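Local coordinates for protein cystathionine gamma-synthase (Xanthomonas oryzae pv. oryzae KACC 10331, PDB 6LGO) that probably uses pyridoxal phosphate to make cystathionine, and perhaps also to cleave it, in the metabolism of sulfur amino acids, at residues S60-R65 with G244-A249; L180-N185 with A200-H205; A309-E314 with L371-G376. The protein carries 1 engineered substitution. All coordinates share one frame; numbering follows the deposited sequence.

Contact 1: residues S60-R65 with G244-A249; sequences SGNPTR and GSPFDA. With EBO ((2~{S})-2-azanyl-4-[(3~{S})-3-[(~{E})-[2-methyl-3-oxidanyl-5-(phosphonomethyl)pyridin-4-yl]methylideneamino]-4-oxidanyl-4-oxidanylidene-butyl]sulfanyl-butanoic acid), chain F.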
loop_
_atom_site.group_PDB
_atom_site.type_symbol
_atom_site.label_atom_id
_atom_site.label_comp_id
_atom_site.label_asym_id
_atom_site.label_seq_id
_atom_site.Cartn_x
_atom_site.Cartn_y
_atom_site.Cartn_z
ATOM N N SER A 60 -19.722 0.529 5.982
ATOM C CA SER A 60 -20.547 1.358 6.908
ATOM C C SER A 60 -19.672 2.378 7.633
ATOM O O SER A 60 -20.120 3.495 7.876
ATOM C CB SER A 60 -21.250 0.502 7.929
ATOM O OG SER A 60 -21.951 -0.588 7.320
ATOM N N GLY A 61 -18.484 1.987 8.044
ATOM C CA GLY A 61 -17.641 2.837 8.918
ATOM C C GLY A 61 -16.300 2.188 9.045
ATOM O O GLY A 61 -16.279 0.935 9.075
ATOM N N ASN A 62 -15.226 2.940 8.899
ATOM C CA ASN A 62 -13.847 2.435 9.121
ATOM C C ASN A 62 -13.028 3.560 9.751
ATOM O O ASN A 62 -13.225 4.761 9.434
ATOM C CB ASN A 62 -13.302 1.996 7.774
ATOM C CG ASN A 62 -11.830 1.726 7.776
ATOM O OD1 ASN A 62 -11.066 2.706 7.783
ATOM N ND2 ASN A 62 -11.451 0.436 7.665
ATOM N N PRO A 63 -12.151 3.232 10.728
ATOM C CA PRO A 63 -11.507 4.241 11.544
ATOM C C PRO A 63 -10.520 5.016 10.683
ATOM O O PRO A 63 -10.409 6.205 10.932
ATOM C CB PRO A 63 -10.737 3.532 12.679
ATOM C CG PRO A 63 -10.710 2.096 12.215
ATOM C CD PRO A 63 -11.840 1.877 11.222
ATOM N N THR A 64 -9.824 4.390 9.727
ATOM C CA THR A 64 -8.853 5.166 8.928
ATOM C C THR A 64 -9.608 6.213 8.094
ATOM O O THR A 64 -9.208 7.411 8.047
ATOM C CB THR A 64 -7.998 4.236 8.071
ATOM O OG1 THR A 64 -7.311 3.332 8.930
ATOM C CG2 THR A 64 -7.033 5.053 7.241
ATOM N N ARG A 65 -10.704 5.814 7.479
ATOM C CA ARG A 65 -11.528 6.749 6.697
ATOM C C ARG A 65 -12.120 7.803 7.636
ATOM O O ARG A 65 -12.257 8.976 7.241
ATOM C CB ARG A 65 -12.621 5.934 6.020
ATOM C CG ARG A 65 -13.295 6.709 4.904
ATOM C CD ARG A 65 -14.096 5.832 3.977
ATOM N NE ARG A 65 -15.244 5.371 4.686
ATOM C CZ ARG A 65 -15.611 4.080 4.691
ATOM N NH1 ARG A 65 -14.993 3.201 3.934
ATOM N NH2 ARG A 65 -16.659 3.704 5.386
ATOM N N GLY A 244 -15.427 5.085 0.366
ATOM C CA GLY A 244 -14.019 5.005 -0.070
ATOM C C GLY A 244 -13.237 3.866 0.578
ATOM O O GLY A 244 -13.490 3.505 1.711
ATOM N N SER A 245 -12.183 3.488 -0.095
ATOM C CA SER A 245 -11.130 2.556 0.385
ATOM C C SER A 245 -10.271 3.162 1.518
ATOM O O SER A 245 -9.908 4.335 1.508
ATOM C CB SER A 245 -10.319 2.108 -0.764
ATOM O OG SER A 245 -8.952 2.281 -0.496
ATOM N N PRO A 246 -9.995 2.389 2.579
ATOM C CA PRO A 246 -9.155 2.877 3.663
ATOM C C PRO A 246 -7.733 3.246 3.196
ATOM O O PRO A 246 -7.169 4.162 3.765
ATOM C CB PRO A 246 -9.183 1.716 4.652
ATOM C CG PRO A 246 -10.544 1.076 4.409
ATOM C CD PRO A 246 -10.683 1.136 2.915
ATOM N N PHE A 247 -7.179 2.543 2.203
ATOM C CA PHE A 247 -5.827 2.838 1.743
ATOM C C PHE A 247 -5.852 4.262 1.183
ATOM O O PHE A 247 -4.971 5.027 1.545
ATOM C CB PHE A 247 -5.328 1.822 0.733
ATOM C CG PHE A 247 -3.929 2.133 0.247
ATOM C CD1 PHE A 247 -2.854 1.820 1.014
ATOM C CD2 PHE A 247 -3.730 2.792 -0.935
ATOM C CE1 PHE A 247 -1.580 2.125 0.602
ATOM C CE2 PHE A 247 -2.466 3.150 -1.326
ATOM C CZ PHE A 247 -1.388 2.773 -0.575
ATOM N N ASP A 248 -6.832 4.582 0.348
ATOM C CA ASP A 248 -7.003 5.936 -0.222
ATOM C C ASP A 248 -7.170 6.987 0.897
ATOM O O ASP A 248 -6.528 8.062 0.779
ATOM C CB ASP A 248 -8.135 6.014 -1.258
ATOM C CG ASP A 248 -7.812 5.293 -2.555
ATOM O OD1 ASP A 248 -6.748 4.617 -2.553
ATOM O OD2 ASP A 248 -8.592 5.498 -3.621
ATOM N N ALA A 249 -7.898 6.680 1.966
ATOM C CA ALA A 249 -8.075 7.601 3.111
ATOM C C ALA A 249 -6.720 7.853 3.759
ATOM O O ALA A 249 -6.433 8.968 4.133
ATOM C CB ALA A 249 -9.055 7.077 4.131
HETATM O O6 EBO F . -21.923 -10.686 5.741
HETATM C C15 EBO F . -22.728 -10.424 4.826
HETATM O O5 EBO F . -23.815 -11.080 4.582
HETATM C C8 EBO F . -22.236 -9.257 4.039
HETATM C C9 EBO F . -22.085 -7.877 4.836
HETATM C C10 EBO F . -22.802 -7.746 6.223
HETATM S S EBO F . -22.440 -6.166 6.673
HETATM C C11 EBO F . -23.960 -5.732 7.343
HETATM C C12 EBO F . -23.704 -4.699 8.367
HETATM C C13 EBO F . -23.489 -3.287 7.919
HETATM C C14 EBO F . -24.509 -2.746 6.953
HETATM O O4 EBO F . -24.443 -3.043 5.760
HETATM O O3 EBO F . -25.356 -1.918 7.257
HETATM N N2 EBO F . -23.411 -2.574 9.197
HETATM N N1 EBO F . -22.883 -9.276 2.694
HETATM C C7 EBO F . -22.563 -8.546 1.735
HETATM C C3 EBO F . -23.152 -8.700 0.413
HETATM C C2 EBO F . -23.809 -9.950 0.090
HETATM O O7 EBO F . -23.876 -11.024 0.943
HETATM C C4 EBO F . -23.029 -7.590 -0.611
HETATM C C6 EBO F . -22.260 -6.265 -0.635
HETATM P P EBO F . -20.643 -5.552 -0.005
HETATM O O2 EBO F . -20.434 -5.522 1.533
HETATM O O1 EBO F . -20.951 -4.008 -0.181
HETATM O O EBO F . -19.258 -5.469 -0.526
HETATM C C5 EBO F . -23.770 -8.012 -1.820
HETATM N N EBO F . -24.390 -9.192 -2.157
HETATM C C1 EBO F . -24.426 -10.144 -1.257
HETATM C C EBO F . -24.987 -11.489 -1.483
#

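Contact 2: residues L180-N185 with A200-H205; sequences LTVVDN and ADLVLH. With EBO ((2~{S})-2-azanyl-4-[(3~{S})-3-[(~{E})-[2-methyl-3-oxidanyl-5-(phosphonomethyl)pyridin-4-yl]methylideneamino]-4-oxidanyl-4-oxidanylidene-butyl]sulfanyl-butanoic acid), chain E.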
loop_
_atom_site.group_PDB
_atom_site.type_symbol
_atom_site.label_atom_id
_atom_site.label_comp_id
_atom_site.label_asym_id
_atom_site.label_seq_id
_atom_site.Cartn_x
_atom_site.Cartn_y
_atom_site.Cartn_z
ATOM N N LEU A 180 -32.068 23.937 0.820
ATOM C CA LEU A 180 -30.735 23.557 1.322
ATOM C C LEU A 180 -29.725 24.052 0.299
ATOM O O LEU A 180 -30.101 24.178 -0.871
ATOM C CB LEU A 180 -30.645 22.032 1.527
ATOM C CG LEU A 180 -31.545 21.470 2.654
ATOM C CD1 LEU A 180 -31.508 19.970 2.626
ATOM C CD2 LEU A 180 -31.177 22.021 4.074
ATOM N N THR A 181 -28.518 24.352 0.762
ATOM C CA THR A 181 -27.356 24.729 -0.070
ATOM C C THR A 181 -26.219 23.723 0.099
ATOM O O THR A 181 -25.942 23.324 1.229
ATOM C CB THR A 181 -26.800 26.122 0.242
ATOM O OG1 THR A 181 -26.726 26.247 1.652
ATOM C CG2 THR A 181 -27.667 27.208 -0.327
ATOM N N VAL A 182 -25.581 23.403 -1.025
ATOM C CA VAL A 182 -24.351 22.599 -1.043
ATOM C C VAL A 182 -23.333 23.323 -1.899
ATOM O O VAL A 182 -23.679 23.731 -3.051
ATOM C CB VAL A 182 -24.604 21.182 -1.548
ATOM C CG1 VAL A 182 -25.133 21.133 -2.972
ATOM C CG2 VAL A 182 -23.307 20.386 -1.444
ATOM N N VAL A 183 -22.105 23.419 -1.389
ATOM C CA VAL A 183 -21.030 24.147 -2.112
ATOM C C VAL A 183 -19.922 23.128 -2.429
ATOM O O VAL A 183 -19.306 22.498 -1.518
ATOM C CB VAL A 183 -20.456 25.319 -1.297
ATOM C CG1 VAL A 183 -19.445 26.079 -2.113
ATOM C CG2 VAL A 183 -21.502 26.282 -0.782
ATOM N N ASP A 184 -19.595 23.043 -3.698
ATOM C CA ASP A 184 -18.404 22.312 -4.157
ATOM C C ASP A 184 -17.218 23.259 -3.973
ATOM O O ASP A 184 -17.029 24.172 -4.745
ATOM C CB ASP A 184 -18.622 21.835 -5.585
ATOM C CG ASP A 184 -17.510 20.989 -6.151
ATOM O OD1 ASP A 184 -16.412 21.065 -5.559
ATOM O OD2 ASP A 184 -17.761 20.321 -7.223
ATOM N N ASN A 185 -16.392 22.929 -2.995
ATOM C CA ASN A 185 -15.254 23.736 -2.531
ATOM C C ASN A 185 -13.950 23.103 -3.039
ATOM O O ASN A 185 -12.912 23.346 -2.414
ATOM C CB ASN A 185 -15.300 23.864 -1.018
ATOM C CG ASN A 185 -14.400 24.960 -0.480
ATOM O OD1 ASN A 185 -14.029 24.874 0.697
ATOM N ND2 ASN A 185 -14.113 25.976 -1.272
ATOM N N ALA A 200 -23.968 27.719 4.756
ATOM C CA ALA A 200 -24.269 26.585 3.837
ATOM C C ALA A 200 -24.597 25.312 4.638
ATOM O O ALA A 200 -24.048 25.138 5.700
ATOM C CB ALA A 200 -23.047 26.339 2.977
ATOM N N ASP A 201 -25.451 24.422 4.152
ATOM C CA ASP A 201 -25.796 23.172 4.894
ATOM C C ASP A 201 -24.728 22.087 4.641
ATOM O O ASP A 201 -24.509 21.305 5.528
ATOM C CB ASP A 201 -27.165 22.659 4.449
ATOM C CG ASP A 201 -28.261 23.704 4.667
ATOM O OD1 ASP A 201 -28.650 23.902 5.810
ATOM O OD2 ASP A 201 -28.636 24.399 3.693
ATOM N N LEU A 202 -24.081 22.077 3.472
ATOM C CA LEU A 202 -23.139 21.037 3.011
ATOM C C LEU A 202 -21.986 21.636 2.203
ATOM O O LEU A 202 -22.188 22.577 1.367
ATOM C CB LEU A 202 -23.864 20.050 2.113
ATOM C CG LEU A 202 -25.032 19.294 2.713
ATOM C CD1 LEU A 202 -25.961 18.830 1.628
ATOM C CD2 LEU A 202 -24.560 18.101 3.489
ATOM N N VAL A 203 -20.819 21.057 2.394
ATOM C CA VAL A 203 -19.691 21.375 1.522
ATOM C C VAL A 203 -19.091 20.035 1.094
ATOM O O VAL A 203 -19.089 19.041 1.905
ATOM C CB VAL A 203 -18.681 22.316 2.198
ATOM C CG1 VAL A 203 -18.055 21.695 3.439
ATOM C CG2 VAL A 203 -17.565 22.691 1.214
ATOM N N LEU A 204 -18.670 19.969 -0.169
ATOM C CA LEU A 204 -18.137 18.723 -0.698
ATOM C C LEU A 204 -16.883 19.006 -1.506
ATOM O O LEU A 204 -16.680 20.147 -1.954
ATOM C CB LEU A 204 -19.218 17.969 -1.468
ATOM C CG LEU A 204 -19.672 18.545 -2.789
ATOM C CD1 LEU A 204 -18.613 18.442 -3.875
ATOM C CD2 LEU A 204 -20.951 17.774 -3.211
ATOM N N HIS A 205 -16.043 17.982 -1.651
ATOM C CA HIS A 205 -14.767 18.107 -2.372
ATOM C C HIS A 205 -14.548 16.871 -3.214
ATOM O O HIS A 205 -14.987 15.794 -2.807
ATOM C CB HIS A 205 -13.612 18.167 -1.398
ATOM C CG HIS A 205 -13.633 19.333 -0.493
ATOM N ND1 HIS A 205 -12.925 20.489 -0.793
ATOM C CD2 HIS A 205 -14.145 19.476 0.747
ATOM C CE1 HIS A 205 -13.099 21.319 0.252
ATOM N NE2 HIS A 205 -13.928 20.749 1.156
HETATM O O6 EBO E . -11.600 19.427 -13.969
HETATM C C15 EBO E . -10.906 18.371 -13.749
HETATM O O5 EBO E . -9.756 18.178 -14.159
HETATM C C8 EBO E . -11.388 17.198 -12.989
HETATM C C9 EBO E . -11.433 15.811 -13.763
HETATM C C10 EBO E . -11.582 15.892 -15.325
HETATM S S EBO E . -11.613 14.243 -15.769
HETATM C C11 EBO E . -12.619 14.457 -17.155
HETATM C C12 EBO E . -12.474 13.263 -18.028
HETATM C C13 EBO E . -13.113 11.958 -17.642
HETATM C C14 EBO E . -14.582 12.011 -17.377
HETATM O O4 EBO E . -14.981 12.407 -16.289
HETATM O O3 EBO E . -15.430 11.611 -18.160
HETATM N N2 EBO E . -12.736 11.170 -18.809
HETATM N N1 EBO E . -12.533 17.662 -12.148
HETATM C C7 EBO E . -13.103 16.991 -11.260
HETATM C C3 EBO E . -14.092 17.540 -10.336
HETATM C C2 EBO E . -14.191 18.954 -10.191
HETATM O O7 EBO E . -13.431 19.842 -10.924
HETATM C C4 EBO E . -14.923 16.624 -9.497
HETATM C C6 EBO E . -14.892 15.089 -9.301
HETATM P P EBO E . -13.662 13.664 -9.102
HETATM O O2 EBO E . -12.798 13.143 -8.006
HETATM O O1 EBO E . -14.600 12.390 -9.196
HETATM O O EBO E . -12.797 13.399 -10.384
HETATM C C5 EBO E . -15.883 17.446 -8.737
HETATM N N EBO E . -16.017 18.789 -8.572
HETATM C C1 EBO E . -15.202 19.530 -9.307
HETATM C C EBO E . -15.131 21.004 -9.262
#

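Contact 3: residues A309-E314 with L371-G376; sequences AMMSFE and LRLSIG. With EBO ((2~{S})-2-azanyl-4-[(3~{S})-3-[(~{E})-[2-methyl-3-oxidanyl-5-(phosphonomethyl)pyridin-4-yl]methylideneamino]-4-oxidanyl-4-oxidanylidene-butyl]sulfanyl-butanoic acid), chain E.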
loop_
_atom_site.group_PDB
_atom_site.type_symbol
_atom_site.label_atom_id
_atom_site.label_comp_id
_atom_site.label_asym_id
_atom_site.label_seq_id
_atom_site.Cartn_x
_atom_site.Cartn_y
_atom_site.Cartn_z
ATOM N N ALA A 309 -4.579 28.848 -7.144
ATOM C CA ALA A 309 -3.546 28.540 -8.139
ATOM C C ALA A 309 -4.172 27.915 -9.364
ATOM O O ALA A 309 -3.412 27.315 -10.156
ATOM C CB ALA A 309 -2.482 27.637 -7.527
ATOM N N MET A 310 -5.482 28.017 -9.497
ATOM C CA MET A 310 -6.084 27.675 -10.796
ATOM C C MET A 310 -6.278 28.975 -11.596
ATOM O O MET A 310 -6.673 30.024 -10.991
ATOM C CB MET A 310 -7.441 27.021 -10.559
ATOM C CG MET A 310 -7.334 25.747 -9.790
ATOM S SD MET A 310 -6.304 24.502 -10.600
ATOM C CE MET A 310 -7.136 24.275 -12.174
ATOM N N MET A 311 -6.072 28.916 -12.902
ATOM C CA MET A 311 -6.382 30.045 -13.801
ATOM C C MET A 311 -6.531 29.514 -15.216
ATOM O O MET A 311 -5.952 28.426 -15.591
ATOM C CB MET A 311 -5.286 31.127 -13.778
ATOM C CG MET A 311 -3.946 30.631 -14.265
ATOM S SD MET A 311 -2.711 32.021 -14.162
ATOM C CE MET A 311 -2.475 32.112 -12.403
ATOM N N SER A 312 -7.256 30.257 -16.014
ATOM C CA SER A 312 -7.367 29.915 -17.449
ATOM C C SER A 312 -7.194 31.176 -18.291
ATOM O O SER A 312 -6.993 32.283 -17.726
ATOM C CB SER A 312 -8.599 29.062 -17.672
ATOM O OG SER A 312 -9.699 29.850 -17.377
ATOM N N PHE A 313 -6.885 30.961 -19.549
ATOM C CA PHE A 313 -6.447 32.038 -20.445
ATOM C C PHE A 313 -6.751 31.640 -21.891
ATOM O O PHE A 313 -6.974 30.484 -22.139
ATOM C CB PHE A 313 -4.993 32.448 -20.175
ATOM C CG PHE A 313 -4.004 31.423 -20.624
ATOM C CD1 PHE A 313 -3.706 30.341 -19.816
ATOM C CD2 PHE A 313 -3.438 31.506 -21.867
ATOM C CE1 PHE A 313 -2.787 29.398 -20.196
ATOM C CE2 PHE A 313 -2.520 30.549 -22.251
ATOM C CZ PHE A 313 -2.202 29.504 -21.418
ATOM N N GLU A 314 -6.836 32.660 -22.755
ATOM C CA GLU A 314 -7.145 32.598 -24.203
ATOM C C GLU A 314 -5.936 33.262 -24.868
ATOM O O GLU A 314 -5.544 34.358 -24.494
ATOM C CB GLU A 314 -8.481 33.263 -24.535
ATOM C CG GLU A 314 -9.639 32.350 -24.972
ATOM C CD GLU A 314 -11.006 32.628 -24.286
ATOM O OE1 GLU A 314 -11.950 31.870 -24.546
ATOM O OE2 GLU A 314 -11.165 33.591 -23.485
ATOM N N LEU A 371 -7.378 27.515 -22.458
ATOM C CA LEU A 371 -6.432 26.674 -21.676
ATOM C C LEU A 371 -6.578 26.967 -20.180
ATOM O O LEU A 371 -6.772 28.144 -19.813
ATOM C CB LEU A 371 -5.017 26.901 -22.215
ATOM C CG LEU A 371 -4.859 26.431 -23.669
ATOM C CD1 LEU A 371 -3.542 26.941 -24.215
ATOM C CD2 LEU A 371 -5.019 24.887 -23.803
ATOM N N ARG A 372 -6.509 25.904 -19.375
ATOM C CA ARG A 372 -6.530 25.944 -17.900
ATOM C C ARG A 372 -5.211 25.456 -17.329
ATOM O O ARG A 372 -4.730 24.404 -17.750
ATOM C CB ARG A 372 -7.675 25.096 -17.368
ATOM C CG ARG A 372 -7.942 25.259 -15.894
ATOM C CD ARG A 372 -8.948 24.213 -15.461
ATOM N NE ARG A 372 -8.328 22.892 -15.351
ATOM C CZ ARG A 372 -8.950 21.753 -15.026
ATOM N NH1 ARG A 372 -10.259 21.761 -14.805
ATOM N NH2 ARG A 372 -8.227 20.621 -14.958
ATOM N N LEU A 373 -4.648 26.232 -16.396
ATOM C CA LEU A 373 -3.410 25.850 -15.703
ATOM C C LEU A 373 -3.758 25.437 -14.295
ATOM O O LEU A 373 -4.567 26.163 -13.658
ATOM C CB LEU A 373 -2.503 27.057 -15.623
ATOM C CG LEU A 373 -1.987 27.609 -16.932
ATOM C CD1 LEU A 373 -1.049 28.807 -16.655
ATOM C CD2 LEU A 373 -1.267 26.492 -17.689
ATOM N N SER A 374 -3.226 24.293 -13.847
ATOM C CA SER A 374 -3.120 23.940 -12.418
ATOM C C SER A 374 -1.664 24.179 -12.057
ATOM O O SER A 374 -0.810 23.414 -12.463
ATOM C CB SER A 374 -3.502 22.518 -12.099
ATOM O OG SER A 374 -3.484 22.279 -10.677
ATOM N N ILE A 375 -1.396 25.246 -11.343
ATOM C CA ILE A 375 0.008 25.633 -11.036
ATOM C C ILE A 375 0.419 24.869 -9.801
ATOM O O ILE A 375 -0.309 24.944 -8.779
ATOM C CB ILE A 375 0.080 27.160 -10.854
ATOM C CG1 ILE A 375 -0.132 27.749 -12.249
ATOM C CG2 ILE A 375 1.392 27.578 -10.235
ATOM C CD1 ILE A 375 -0.720 29.019 -12.211
ATOM N N GLY A 376 1.502 24.135 -9.965
ATOM C CA GLY A 376 2.128 23.319 -8.919
ATOM C C GLY A 376 3.075 24.150 -8.056
ATOM O O GLY A 376 2.923 25.402 -7.994
HETATM O O6 EBO E . -11.600 19.427 -13.969
HETATM C C15 EBO E . -10.906 18.371 -13.749
HETATM O O5 EBO E . -9.756 18.178 -14.159
HETATM C C8 EBO E . -11.388 17.198 -12.989
HETATM C C9 EBO E . -11.433 15.811 -13.763
HETATM C C10 EBO E . -11.582 15.892 -15.325
HETATM S S EBO E . -11.613 14.243 -15.769
HETATM C C11 EBO E . -12.619 14.457 -17.155
HETATM C C12 EBO E . -12.474 13.263 -18.028
HETATM C C13 EBO E . -13.113 11.958 -17.642
HETATM C C14 EBO E . -14.582 12.011 -17.377
HETATM O O4 EBO E . -14.981 12.407 -16.289
HETATM O O3 EBO E . -15.430 11.611 -18.160
HETATM N N2 EBO E . -12.736 11.170 -18.809
HETATM N N1 EBO E . -12.533 17.662 -12.148
HETATM C C7 EBO E . -13.103 16.991 -11.260
HETATM C C3 EBO E . -14.092 17.540 -10.336
HETATM C C2 EBO E . -14.191 18.954 -10.191
HETATM O O7 EBO E . -13.431 19.842 -10.924
HETATM C C4 EBO E . -14.923 16.624 -9.497
HETATM C C6 EBO E . -14.892 15.089 -9.301
HETATM P P EBO E . -13.662 13.664 -9.102
HETATM O O2 EBO E . -12.798 13.143 -8.006
HETATM O O1 EBO E . -14.600 12.390 -9.196
HETATM O O EBO E . -12.797 13.399 -10.384
HETATM C C5 EBO E . -15.883 17.446 -8.737
HETATM N N EBO E . -16.017 18.789 -8.572
HETATM C C1 EBO E . -15.202 19.530 -9.307
HETATM C C EBO E . -15.131 21.004 -9.262
#

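Contact 1: residues S60-R65 with G244-A249
Two helix starts meet here, each with an N-cap residue followed by proline, and R65 bridges them with a hydrogen bond from NH1 to G244 O at 2.7 Å. G244 O receives it in its carbonyl plane, while sitting 18° out of the guanidinium plane. The arginine chain runs extended as far as CG and CD, then bends at chi3 (70°), which brings one face of the guanidinium near N62 CB, lying off toward its rim.

N62 OD1 accepts from R65 N at 3.1 Å and, weakly, from T64 N; S245 OG accepts from D248 N at 3.2 Å. The N62 amide lies across the P246 ring, ND2 being 3.4 Å from P246 CG, and ND2 also donates to V39 O and T58 OG1. One turn on, A249 CB presses against R65 CA at 3.6 Å.

Ahead of the first helix, the loop reaches the ligand through S60, whose OG takes a weak bond from EBO N2 of chain F. With G244 O on NH1 and T58 O on NH2, R65 links the two helix starts, and the carbonyl dipoles probably offset part of its buried charge.

Contact 2: residues L180-N185 with A200-H205
D201 reaches across to the neighbouring strand with its carboxylate, and OD2 accepts from T181 N at 2.9 Å through the lone pair facing away from the other oxygen. The same carboxylate lies against L180, whose chain crosses it at about a right angle and brings CD2 to 3.4 Å from D201 CG. T181 answers with its hydroxyl: chi1 of 45° tucks OG1 between the backbone N and the carbonyl carbon, where it meets A200 CA at 3.3 Å and takes a weak bond from D201 N.

Past this start the chains pair as parallel strands. V183 N donates to L202 O, L204 N to V183 O, and N185 N to L204 O. Strands 180-184 and 202-206 are neighbours in the seven-stranded mixed sheet of the large PLP-binding domain of a fold-type I enzyme, with 151-155 beyond the first and 220-224 beyond the second. Helix 167-176 touches T181, V183 and A200.

Opposite the face of V183 and V203 lie V182, L202, D184 and L204. V182 CG2 rests on L202 CB at 3.6 Å, with L204 CD2 a little farther on. L204 CG sits in the crowded position between N and carbonyl carbon (chi1 70°), which sends CD1 to 3.6 Å from D184 CG. The carboxylate of D184 continues toward the pyridine ring of the PLP adduct EBO: OD2 is 2.7 Å from EBO N, the pyridine nitrogen, the aspartate-to-pyridine pairing familiar in this fold type. T186 OG1 is hydrogen-bonded to D184 OD1 and probably helps set the group's rotation.

At the far end V203 CG2 touches N185 CB at 3.4 Å. N185 and H205 run alongside each other in the same direction, with H205 CE1 3.6 Å from N185 CB; H205 NE2 is hydrogen-bonded to E76 OE2.

Contact 3: residues A309-E314 with L371-G376
Antiparallel strands 310-315 and 371-374 are neighbouring inner strands of the C-terminal domain's five-stranded sheet, 371-374 the central one, and the pair S312-R372 includes the arginine that holds the ligand. M311 with L373 and F313 with L371 are hydrogen-bonded pairs, the shortest bond running from L373 N to M311 O at 2.7 Å.

R372 leaves the face it shares with M310, S312 and S374. Its chain is extended except at chi3 (76°), and this bend presents the guanidinium's two terminal nitrogens to the EBO carboxylate. NH1 donates to EBO O6 at 2.8 Å and NH2 to EBO O5 at 3.0 Å, both nearly straight (175° and 173°), so the two bonds together fix the carboxylate's rotation. M310, folded at chi2 and chi3, curls its methyl beside the arginine: CE lies 3.7 Å from R372 NE, while SD sits 3.6 Å from S374 OG. S374 OG takes its own bond from G339 N.

The opposite face is apolar. The F313 ring has L371 CB over one face, a CH-pi contact 4.2 Å from the centroid, and L373 at its edge, CE1 to L373 CG being 3.8 Å. F325 meets the same ring edge-to-face. M311 CE reaches I375 CD1 at 3.6 Å, and both side chains rest on I273 of helix 259-277.

A sheet strand offering an arginine to the alpha-carboxylate of an amino acid held as a PLP aldimine is typical of fold-type I enzymes, the trans-sulfuration family among them.

Overall arrangement
Along the chain, contact 2 is nested within the loop closed by contact 1, and contact 3 follows both. Contact 2 belongs to the seven-stranded sheet, contact 3 to the separate five-stranded one; their centres are 24 Å apart, yet both touch the same EBO of chain E, where contact 2 meets its pyridine nitrogen and contact 3 its carboxylate beside the imine. Contact 1 joins the starts of helices 63-76 and 246-256, with its centre 22 Å from that of contact 2 and 32 Å from that of contact 3, across the chain's centre. S60 at its start touches EBO of chain F, whose site includes R372 of a neighbouring subunit, so each active site is built from two subunits.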